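Local atomic coordinates of fusion DH (PDB entry 6K97), a protein that is an engineered fusion joining the two halves of a split polyketide synthase dehydratase domain and probably removes water from intermediates in cremimycin biosynthesis. Residues A[32-35]-A[36-39]; A[204-208]-A[209-213]; A[268-271]-A[272-276]. All coordinates share one frame; numbering follows the deposited sequence.

Interaction 1 of 3, residues A[32-35]-A[36-39]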
ATOM      1  N   THR A  32       5.955   6.333  -7.658  1.00 42.40           N
ATOM      2  CA  THR A  32       6.306   5.697  -8.917  1.00 42.00           C
ATOM      3  C   THR A  32       6.073   6.713 -10.035  1.00 43.68           C
ATOM      4  O   THR A  32       5.262   7.606  -9.885  1.00 46.49           O
ATOM      5  CB  THR A  32       5.479   4.409  -9.122  1.00 43.27           C
ATOM      6  OG1 THR A  32       6.065   3.646 -10.173  1.00 45.84           O
ATOM      7  CG2 THR A  32       4.001   4.707  -9.482  1.00 43.70           C
ATOM      8  N   GLU A  33       6.756   6.587 -11.164  1.00 47.21           N
ATOM      9  CA  GLU A  33       6.485   7.475 -12.321  1.00 49.16           C
ATOM     10  C   GLU A  33       5.594   6.729 -13.303  1.00 43.94           C
ATOM     11  O   GLU A  33       6.044   5.831 -13.997  1.00 47.13           O
ATOM     12  CB  GLU A  33       7.779   7.947 -13.018  1.00 51.19           C
ATOM     13  CG  GLU A  33       8.586   8.968 -12.207  1.00 60.52           C
ATOM     14  CD  GLU A  33       9.357   8.383 -10.995  1.00 66.75           C
ATOM     15  OE1 GLU A  33      10.007   7.313 -11.117  1.00 65.86           O
ATOM     16  OE2 GLU A  33       9.330   9.008  -9.900  1.00 72.98           O
ATOM     17  N   HIS A  34       4.325   7.092 -13.355  1.00 41.77           N
ATOM     18  CA  HIS A  34       3.420   6.559 -14.378  1.00 38.44           C
ATOM     19  C   HIS A  34       2.238   7.472 -14.498  1.00 36.29           C
ATOM     20  O   HIS A  34       1.832   8.039 -13.529  1.00 37.71           O
ATOM     21  CB  HIS A  34       2.974   5.158 -13.973  1.00 38.51           C
ATOM     22  CG  HIS A  34       2.280   4.411 -15.053  1.00 37.09           C
ATOM     23  ND1 HIS A  34       0.908   4.383 -15.177  1.00 37.14           N
ATOM     24  CD2 HIS A  34       2.764   3.696 -16.086  1.00 38.26           C
ATOM     25  CE1 HIS A  34       0.582   3.650 -16.223  1.00 35.27           C
ATOM     26  NE2 HIS A  34       1.688   3.218 -16.788  1.00 35.96           N
ATOM     27  N   PRO A  35       1.618   7.568 -15.676  1.00 36.21           N
ATOM     28  CA  PRO A  35       0.452   8.461 -15.802  1.00 35.33           C
ATOM     29  C   PRO A  35      -0.823   8.097 -14.987  1.00 36.72           C
ATOM     30  O   PRO A  35      -1.627   8.977 -14.751  1.00 38.11           O
ATOM     31  CB  PRO A  35       0.150   8.443 -17.299  1.00 36.07           C
ATOM     32  CG  PRO A  35       1.468   8.085 -17.937  1.00 38.12           C
ATOM     33  CD  PRO A  35       2.103   7.093 -16.979  1.00 37.06           C
ATOM     34  N   LEU A  36      -1.021   6.835 -14.613  1.00 37.48           N
ATOM     35  CA  LEU A  36      -2.193   6.383 -13.825  1.00 38.33           C
ATOM     36  C   LEU A  36      -1.916   5.927 -12.380  1.00 39.08           C
ATOM     37  O   LEU A  36      -2.825   5.605 -11.664  1.00 43.15           O
ATOM     38  CB  LEU A  36      -2.873   5.223 -14.541  1.00 36.39           C
ATOM     39  CG  LEU A  36      -3.238   5.523 -15.996  1.00 36.90           C
ATOM     40  CD1 LEU A  36      -3.688   4.290 -16.778  1.00 36.55           C
ATOM     41  CD2 LEU A  36      -4.312   6.593 -16.096  1.00 37.24           C
ATOM     42  N   LEU A  37      -0.660   5.875 -11.951  1.00 40.68           N
ATOM     43  CA  LEU A  37      -0.318   5.432 -10.604  1.00 37.07           C
ATOM     44  C   LEU A  37       0.594   6.453  -9.964  1.00 38.56           C
ATOM     45  O   LEU A  37       1.503   6.967 -10.610  1.00 44.42           O
ATOM     46  CB  LEU A  37       0.353   4.076 -10.651  1.00 35.69           C
ATOM     47  CG  LEU A  37      -0.510   2.960 -11.230  1.00 35.51           C
ATOM     48  CD1 LEU A  37       0.294   1.711 -11.501  1.00 35.87           C
ATOM     49  CD2 LEU A  37      -1.652   2.648 -10.298  1.00 35.06           C
ATOM     50  N   ALA A  38       0.338   6.753  -8.697  1.00 38.38           N
ATOM     51  CA  ALA A  38       1.158   7.654  -7.911  1.00 40.25           C
ATOM     52  C   ALA A  38       2.234   6.942  -7.016  1.00 40.97           C
ATOM     53  O   ALA A  38       3.300   7.489  -6.820  1.00 45.92           O
ATOM     54  CB  ALA A  38       0.245   8.509  -7.045  1.00 40.91           C
ATOM     55  N   THR A  39       1.947   5.749  -6.484  1.00 41.85           N
ATOM     56  CA  THR A  39       2.812   5.062  -5.505  1.00 41.91           C
ATOM     57  C   THR A  39       3.168   3.611  -5.891  1.00 41.56           C
ATOM     58  O   THR A  39       2.463   2.968  -6.651  1.00 42.88           O
ATOM     59  CB  THR A  39       2.144   4.977  -4.094  1.00 43.76           C
ATOM     60  OG1 THR A  39       1.054   4.041  -4.122  1.00 41.91           O
ATOM     61  CG2 THR A  39       1.642   6.332  -3.601  1.00 43.30           C
TER
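Thr-32 N donates to Ala-38 O over 3.0 Å, reaching the carbonyl from above its plane, at the mouth of a turn where the chain doubles back on itself. At the bend, Leu-36 N donates to His-34 ND1 at 3.2 Å; the bond is nearly straight (168°) but comes in tilted 31° from the ring plane. Histidine suits this place because both ring nitrogens are used: with ND1 accepting, NE2 presumably carries the proton toward Glu-80. Pro-35, its phi held by the ring, makes the bend between them, and its CD lies 3.3 Å above one face of the imidazole, near the rim. In the plane of that ring, Leu-36 CB stands at the edge, 3.9 Å from His-34 ND1. In Thr-32, OG1 lies opposite the backbone N (chi1 -166°) and hydrogen-bonds to His-84 NE2, which leaves the methyl to turn inward: CG2 lies 3.9 Å from Leu-37 CB and 3.6 Å from Leu-37 O. Both leucines are buried against Leu-81 of helix 75-88, as suits their apolar branches. Beyond the turn, Ala-38 and Thr-39 pack on Leu-27 of the second subunit. Both also face Thr-51, a classic beta bulge at the entry to strand 39-42 of the first hotdog half of the fusion.

Interaction 2 of 3, residues A[204-208]-A[209-213]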
ATOM      1  N   ALA A 204     -17.010   4.206 -38.631  1.00 41.41           N
ATOM      2  CA  ALA A 204     -18.457   4.524 -38.718  1.00 41.74           C
ATOM      3  C   ALA A 204     -19.356   3.325 -38.393  1.00 41.97           C
ATOM      4  O   ALA A 204     -20.332   3.442 -37.668  1.00 45.45           O
ATOM      5  CB  ALA A 204     -18.794   5.093 -40.062  1.00 42.15           C
ATOM      6  N   ARG A 205     -19.035   2.165 -38.941  1.00 42.21           N
ATOM      7  CA  ARG A 205     -19.814   0.947 -38.672  1.00 39.92           C
ATOM      8  C   ARG A 205     -19.684   0.495 -37.196  1.00 40.91           C
ATOM      9  O   ARG A 205     -20.655   0.089 -36.528  1.00 42.10           O
ATOM     10  CB  ARG A 205     -19.376  -0.146 -39.677  1.00 39.55           C
ATOM     11  CG  ARG A 205     -19.936   0.133 -41.075  1.00 41.46           C
ATOM     12  CD  ARG A 205     -19.513  -0.935 -42.080  1.00 42.92           C
ATOM     13  NE  ARG A 205     -18.124  -0.763 -42.516  1.00 43.49           N
ATOM     14  CZ  ARG A 205     -17.712   0.010 -43.516  1.00 42.29           C
ATOM     15  NH1 ARG A 205     -18.535   0.750 -44.230  1.00 43.18           N
ATOM     16  NH2 ARG A 205     -16.437   0.051 -43.791  1.00 44.14           N
ATOM     17  N   LEU A 206     -18.487   0.610 -36.646  1.00 39.58           N
ATOM     18  CA  LEU A 206     -18.325   0.309 -35.250  1.00 36.76           C
ATOM     19  C   LEU A 206     -19.189   1.228 -34.353  1.00 36.95           C
ATOM     20  O   LEU A 206     -19.825   0.769 -33.366  1.00 34.57           O
ATOM     21  CB  LEU A 206     -16.870   0.395 -34.914  1.00 36.97           C
ATOM     22  CG  LEU A 206     -15.998  -0.704 -35.544  1.00 38.93           C
ATOM     23  CD1 LEU A 206     -14.529  -0.459 -35.176  1.00 40.02           C
ATOM     24  CD2 LEU A 206     -16.414  -2.087 -35.059  1.00 40.09           C
ATOM     25  N   ALA A 207     -19.240   2.509 -34.715  1.00 36.31           N
ATOM     26  CA  ALA A 207     -20.032   3.492 -33.974  1.00 37.45           C
ATOM     27  C   ALA A 207     -21.502   3.140 -33.997  1.00 40.34           C
ATOM     28  O   ALA A 207     -22.203   3.285 -32.992  1.00 43.50           O
ATOM     29  CB  ALA A 207     -19.793   4.891 -34.521  1.00 37.27           C
ATOM     30  N   ASP A 208     -21.970   2.648 -35.135  1.00 42.96           N
ATOM     31  CA  ASP A 208     -23.355   2.221 -35.267  1.00 45.37           C
ATOM     32  C   ASP A 208     -23.694   1.037 -34.419  1.00 43.29           C
ATOM     33  O   ASP A 208     -24.835   0.838 -34.134  1.00 47.19           O
ATOM     34  CB  ASP A 208     -23.687   1.886 -36.734  1.00 50.20           C
ATOM     35  CG  ASP A 208     -23.887   3.145 -37.587  1.00 53.07           C
ATOM     36  OD1 ASP A 208     -24.182   4.228 -37.024  1.00 59.90           O
ATOM     37  OD2 ASP A 208     -23.698   3.066 -38.811  1.00 52.42           O
ATOM     38  N   ARG A 209     -22.717   0.257 -34.002  1.00 44.14           N
ATOM     39  CA  ARG A 209     -22.934  -0.873 -33.100  1.00 43.93           C
ATOM     40  C   ARG A 209     -22.754  -0.532 -31.629  1.00 42.51           C
ATOM     41  O   ARG A 209     -22.921  -1.410 -30.799  1.00 41.38           O
ATOM     42  CB  ARG A 209     -21.911  -1.982 -33.411  1.00 48.21           C
ATOM     43  CG  ARG A 209     -21.794  -2.425 -34.875  1.00 54.14           C
ATOM     44  CD  ARG A 209     -22.865  -3.422 -35.251  1.00 60.63           C
ATOM     45  NE  ARG A 209     -22.627  -4.734 -34.657  1.00 68.17           N
ATOM     46  CZ  ARG A 209     -22.260  -5.840 -35.312  1.00 66.64           C
ATOM     47  NH1 ARG A 209     -22.132  -6.972 -34.621  1.00 64.52           N
ATOM     48  NH2 ARG A 209     -22.030  -5.842 -36.621  1.00 63.46           N
ATOM     49  N   GLY A 210     -22.319   0.692 -31.309  1.00 39.99           N
ATOM     50  CA  GLY A 210     -22.062   1.087 -29.938  1.00 40.85           C
ATOM     51  C   GLY A 210     -20.603   1.327 -29.513  1.00 43.24           C
ATOM     52  O   GLY A 210     -20.333   1.657 -28.354  1.00 41.91           O
ATOM     53  N   PHE A 211     -19.665   1.123 -30.424  1.00 42.70           N
ATOM     54  CA  PHE A 211     -18.285   1.452 -30.153  1.00 44.10           C
ATOM     55  C   PHE A 211     -18.069   2.936 -30.466  1.00 44.95           C
ATOM     56  O   PHE A 211     -17.691   3.302 -31.571  1.00 43.79           O
ATOM     57  CB  PHE A 211     -17.341   0.585 -30.998  1.00 43.10           C
ATOM     58  CG  PHE A 211     -17.468  -0.890 -30.738  1.00 42.94           C
ATOM     59  CD1 PHE A 211     -16.731  -1.501 -29.735  1.00 46.87           C
ATOM     60  CD2 PHE A 211     -18.311  -1.672 -31.492  1.00 44.31           C
ATOM     61  CE1 PHE A 211     -16.854  -2.865 -29.480  1.00 47.63           C
ATOM     62  CE2 PHE A 211     -18.443  -3.026 -31.236  1.00 45.78           C
ATOM     63  CZ  PHE A 211     -17.714  -3.631 -30.226  1.00 46.01           C
ATOM     64  N   GLN A 212     -18.331   3.787 -29.491  1.00 42.68           N
ATOM     65  CA  GLN A 212     -18.326   5.208 -29.738  1.00 44.24           C
ATOM     66  C   GLN A 212     -16.972   5.818 -29.419  1.00 43.75           C
ATOM     67  O   GLN A 212     -16.812   6.535 -28.441  1.00 45.93           O
ATOM     68  CB  GLN A 212     -19.423   5.857 -28.919  1.00 45.73           C
ATOM     69  CG  GLN A 212     -20.795   5.359 -29.360  1.00 47.35           C
ATOM     70  CD  GLN A 212     -21.839   5.216 -28.262  1.00 49.45           C
ATOM     71  OE1 GLN A 212     -21.550   5.177 -27.066  1.00 51.48           O
ATOM     72  NE2 GLN A 212     -23.068   5.065 -28.692  1.00 52.81           N
ATOM     73  N   TYR A 213     -16.000   5.540 -30.268  1.00 40.55           N
ATOM     74  CA  TYR A 213     -14.638   5.965 -30.037  1.00 40.05           C
ATOM     75  C   TYR A 213     -14.470   7.447 -30.404  1.00 41.75           C
ATOM     76  O   TYR A 213     -14.638   7.813 -31.557  1.00 37.79           O
ATOM     77  CB  TYR A 213     -13.683   5.119 -30.869  1.00 38.07           C
ATOM     78  CG  TYR A 213     -13.673   3.628 -30.486  1.00 39.24           C
ATOM     79  CD1 TYR A 213     -13.371   3.215 -29.179  1.00 39.23           C
ATOM     80  CD2 TYR A 213     -13.861   2.635 -31.459  1.00 38.04           C
ATOM     81  CE1 TYR A 213     -13.321   1.868 -28.848  1.00 40.00           C
ATOM     82  CE2 TYR A 213     -13.771   1.315 -31.146  1.00 39.64           C
ATOM     83  CZ  TYR A 213     -13.525   0.932 -29.822  1.00 40.52           C
ATOM     84  OH  TYR A 213     -13.486  -0.385 -29.503  1.00 37.82           O
TER
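Leu-206 O takes two backbone donors, Arg-209 N and Phe-211 N, each at 3.0 Å and from opposite faces of the carbonyl plane. Gly-210 N bonds to the next carbonyl, Ala-207 O, at 3.1 Å. Turning the chain off the helix this way needs the positive phi of Gly-210 (111°), where a CB would jam against the preceding carbonyl O. Around this backbone core, Phe-211 turns its ring edge to the same carbonyl, with CD2 3.4 Å from Leu-206 O, while its CB rests 3.9 Å from Leu-206 CB. Arg-209 lays its CG 3.2 Å from Arg-205 O; bends at chi2 and chi3 (-82° and -73°) then carry the guanidinium away from the helix, where it makes weak hydrogen bonds to Leu-267 O and Gly-272 O. Apolar side chains suit the buried Leu-206 and Phe-211: Leu-206 also packs on Leu-263 of helix 252-266, and Phe-211 on Leu-273 and Leu-275. Gln-212 OE1 accepts from Gly-69 N, a bond to the other part of the engineered fusion. The glycine turn at the C-terminal end of helix 199-208 is a Schellman motif, leading into the short strand 211-213 of the second hotdog half.

Interaction 3 of 3, residues A[268-271]-A[272-276]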
ATOM      1  N   ASP A 268     -18.606  -9.705 -37.862  1.00 64.35           N
ATOM      2  CA  ASP A 268     -19.127  -9.649 -39.211  1.00 65.10           C
ATOM      3  C   ASP A 268     -20.574 -10.088 -39.329  1.00 67.02           C
ATOM      4  O   ASP A 268     -21.407  -9.396 -39.954  1.00 62.22           O
ATOM      5  CB  ASP A 268     -18.256 -10.505 -40.141  1.00 70.77           C
ATOM      6  CG  ASP A 268     -18.401 -10.140 -41.604  1.00 70.95           C
ATOM      7  OD1 ASP A 268     -18.988  -9.077 -41.953  1.00 58.88           O
ATOM      8  OD2 ASP A 268     -17.894 -10.954 -42.399  1.00 73.17           O
ATOM      9  N   GLY A 269     -20.910 -11.225 -38.751  1.00 63.11           N
ATOM     10  CA  GLY A 269     -22.327 -11.643 -38.792  1.00 64.95           C
ATOM     11  C   GLY A 269     -22.774 -11.872 -37.362  1.00 64.57           C
ATOM     12  O   GLY A 269     -23.095 -13.000 -36.955  1.00 69.64           O
ATOM     13  N   GLU A 270     -22.680 -10.822 -36.557  1.00 59.97           N
ATOM     14  CA  GLU A 270     -22.855 -10.968 -35.133  1.00 57.44           C
ATOM     15  C   GLU A 270     -23.796  -9.901 -34.646  1.00 55.29           C
ATOM     16  O   GLU A 270     -23.948  -8.871 -35.244  1.00 53.17           O
ATOM     17  CB  GLU A 270     -21.509 -10.936 -34.411  1.00 58.50           C
ATOM     18  CG  GLU A 270     -20.617 -12.141 -34.693  1.00 58.80           C
ATOM     19  CD  GLU A 270     -21.084 -13.414 -34.010  1.00 57.58           C
ATOM     20  OE1 GLU A 270     -21.968 -13.354 -33.114  1.00 60.53           O
ATOM     21  OE2 GLU A 270     -20.541 -14.478 -34.351  1.00 53.96           O
ATOM     22  N   GLU A 271     -24.479 -10.196 -33.571  1.00 59.38           N
ATOM     23  CA  GLU A 271     -25.458  -9.285 -33.028  1.00 63.25           C
ATOM     24  C   GLU A 271     -24.750  -8.668 -31.816  1.00 60.36           C
ATOM     25  O   GLU A 271     -23.963  -9.345 -31.143  1.00 59.51           O
ATOM     26  CB  GLU A 271     -26.733 -10.083 -32.672  1.00 62.88           C
ATOM     27  CG  GLU A 271     -28.029  -9.301 -32.634  1.00 64.73           C
ATOM     28  CD  GLU A 271     -28.455  -8.762 -33.987  1.00 69.10           C
ATOM     29  OE1 GLU A 271     -28.920  -9.543 -34.855  1.00 69.91           O
ATOM     30  OE2 GLU A 271     -28.364  -7.533 -34.164  1.00 69.18           O
ATOM     31  N   GLY A 272     -24.965  -7.383 -31.567  1.00 57.87           N
ATOM     32  CA  GLY A 272     -24.350  -6.733 -30.381  1.00 61.58           C
ATOM     33  C   GLY A 272     -22.815  -6.653 -30.215  1.00 57.66           C
ATOM     34  O   GLY A 272     -22.066  -6.616 -31.167  1.00 57.52           O
ATOM     35  N   LEU A 273     -22.373  -6.555 -28.972  1.00 55.86           N
ATOM     36  CA  LEU A 273     -21.072  -6.032 -28.677  1.00 53.20           C
ATOM     37  C   LEU A 273     -20.225  -7.106 -28.177  1.00 48.16           C
ATOM     38  O   LEU A 273     -20.689  -8.024 -27.521  1.00 51.53           O
ATOM     39  CB  LEU A 273     -21.116  -4.994 -27.578  1.00 60.56           C
ATOM     40  CG  LEU A 273     -21.937  -3.758 -27.885  1.00 62.79           C
ATOM     41  CD1 LEU A 273     -22.398  -3.120 -26.587  1.00 64.62           C
ATOM     42  CD2 LEU A 273     -21.138  -2.795 -28.735  1.00 64.16           C
ATOM     43  N   PHE A 274     -18.948  -6.922 -28.455  1.00 47.55           N
ATOM     44  CA  PHE A 274     -17.890  -7.872 -28.174  1.00 41.75           C
ATOM     45  C   PHE A 274     -16.752  -7.070 -27.653  1.00 40.10           C
ATOM     46  O   PHE A 274     -16.331  -6.122 -28.301  1.00 42.07           O
ATOM     47  CB  PHE A 274     -17.479  -8.597 -29.445  1.00 39.23           C
ATOM     48  CG  PHE A 274     -18.353  -9.795 -29.776  1.00 41.59           C
ATOM     49  CD1 PHE A 274     -19.495  -9.653 -30.553  1.00 41.74           C
ATOM     50  CD2 PHE A 274     -18.019 -11.073 -29.310  1.00 45.72           C
ATOM     51  CE1 PHE A 274     -20.291 -10.745 -30.879  1.00 43.71           C
ATOM     52  CE2 PHE A 274     -18.820 -12.180 -29.621  1.00 50.16           C
ATOM     53  CZ  PHE A 274     -19.970 -12.009 -30.404  1.00 46.94           C
ATOM     54  N   LEU A 275     -16.299  -7.401 -26.457  1.00 42.63           N
ATOM     55  CA  LEU A 275     -15.168  -6.738 -25.804  1.00 42.54           C
ATOM     56  C   LEU A 275     -14.112  -7.752 -25.368  1.00 40.78           C
ATOM     57  O   LEU A 275     -14.430  -8.933 -25.163  1.00 41.64           O
ATOM     58  CB  LEU A 275     -15.643  -6.031 -24.534  1.00 45.66           C
ATOM     59  CG  LEU A 275     -16.618  -4.870 -24.685  1.00 52.45           C
ATOM     60  CD1 LEU A 275     -17.021  -4.333 -23.310  1.00 51.53           C
ATOM     61  CD2 LEU A 275     -16.020  -3.772 -25.561  1.00 53.06           C
ATOM     62  N   PRO A 276     -12.867  -7.285 -25.167  1.00 38.53           N
ATOM     63  CA  PRO A 276     -11.840  -8.143 -24.616  1.00 36.84           C
ATOM     64  C   PRO A 276     -12.193  -8.551 -23.230  1.00 36.68           C
ATOM     65  O   PRO A 276     -12.715  -7.740 -22.491  1.00 40.43           O
ATOM     66  CB  PRO A 276     -10.585  -7.256 -24.608  1.00 38.09           C
ATOM     67  CG  PRO A 276     -10.813  -6.285 -25.734  1.00 40.01           C
ATOM     68  CD  PRO A 276     -12.308  -6.011 -25.675  1.00 39.11           C
TER
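Glu-270 and Phe-274 meet carboxylate to ring edge, with no hydrogen bond between the two segments. The oxygen OE1 lies near the ring plane, 3.6 Å from Phe-274 CZ, and the two flat groups are turned 78° apart. This brings a negative oxygen to the slightly positive C-H rim of the phenyl ring, which is probably mildly favourable. The other oxygen, OE2, forms a salt bridge with Lys-302, which also makes a cation-pi contact with Phe-274, so one lysine serves both residues.

Apolar contact adds to this: Glu-270 CB touches Phe-274 CE1 at 3.7 Å, and the bend at chi2 (-73°) folds the carboxylate back beside the ring. With an alanine at this position, Lys-302 would probably lose its carboxylate partner and the rim of Phe-274 its cover on this side.

The backbone bends at Gly-272, which takes positive phi (61°), where a CB would stand only 2.9 Å from Glu-271 O; glycine avoids that clash. The same Glu-271 O comes within 3.9 Å of Phe-274 CE1.

All this belongs to the second hotdog half, where the loop after helix 252-266 enters strand 273-284. Phe-274 touches Leu-267, just after that helix, and Pro-326 of strand 315-327, while Leu-273, whose side chain leaves the strand on the other side, packs on Phe-211 and pairs through its backbone with Val-327.

In the fold
Interactions 2 and 3 are neighbours in the second half of the fusion, their centres about 11 Å apart. They meet where Arg-209 leaves the helix end: its NH1 lies 2.7 Å from Glu-270 O, and Phe-211 CZ comes within 3.4 Å of Phe-274 O. The helix 199-208 terminus and the loop into strand 273-284 are thus packed together as one corner. Interaction 1 stands apart in the first half, across the chain's centre, with centres 32 Å from interaction 2 and 34 Å from interaction 3. Yet the halves meet: interaction 2 reaches the first through strand 65-67, and interaction 1 the second through Pro-35, both joins of the engineered fusion.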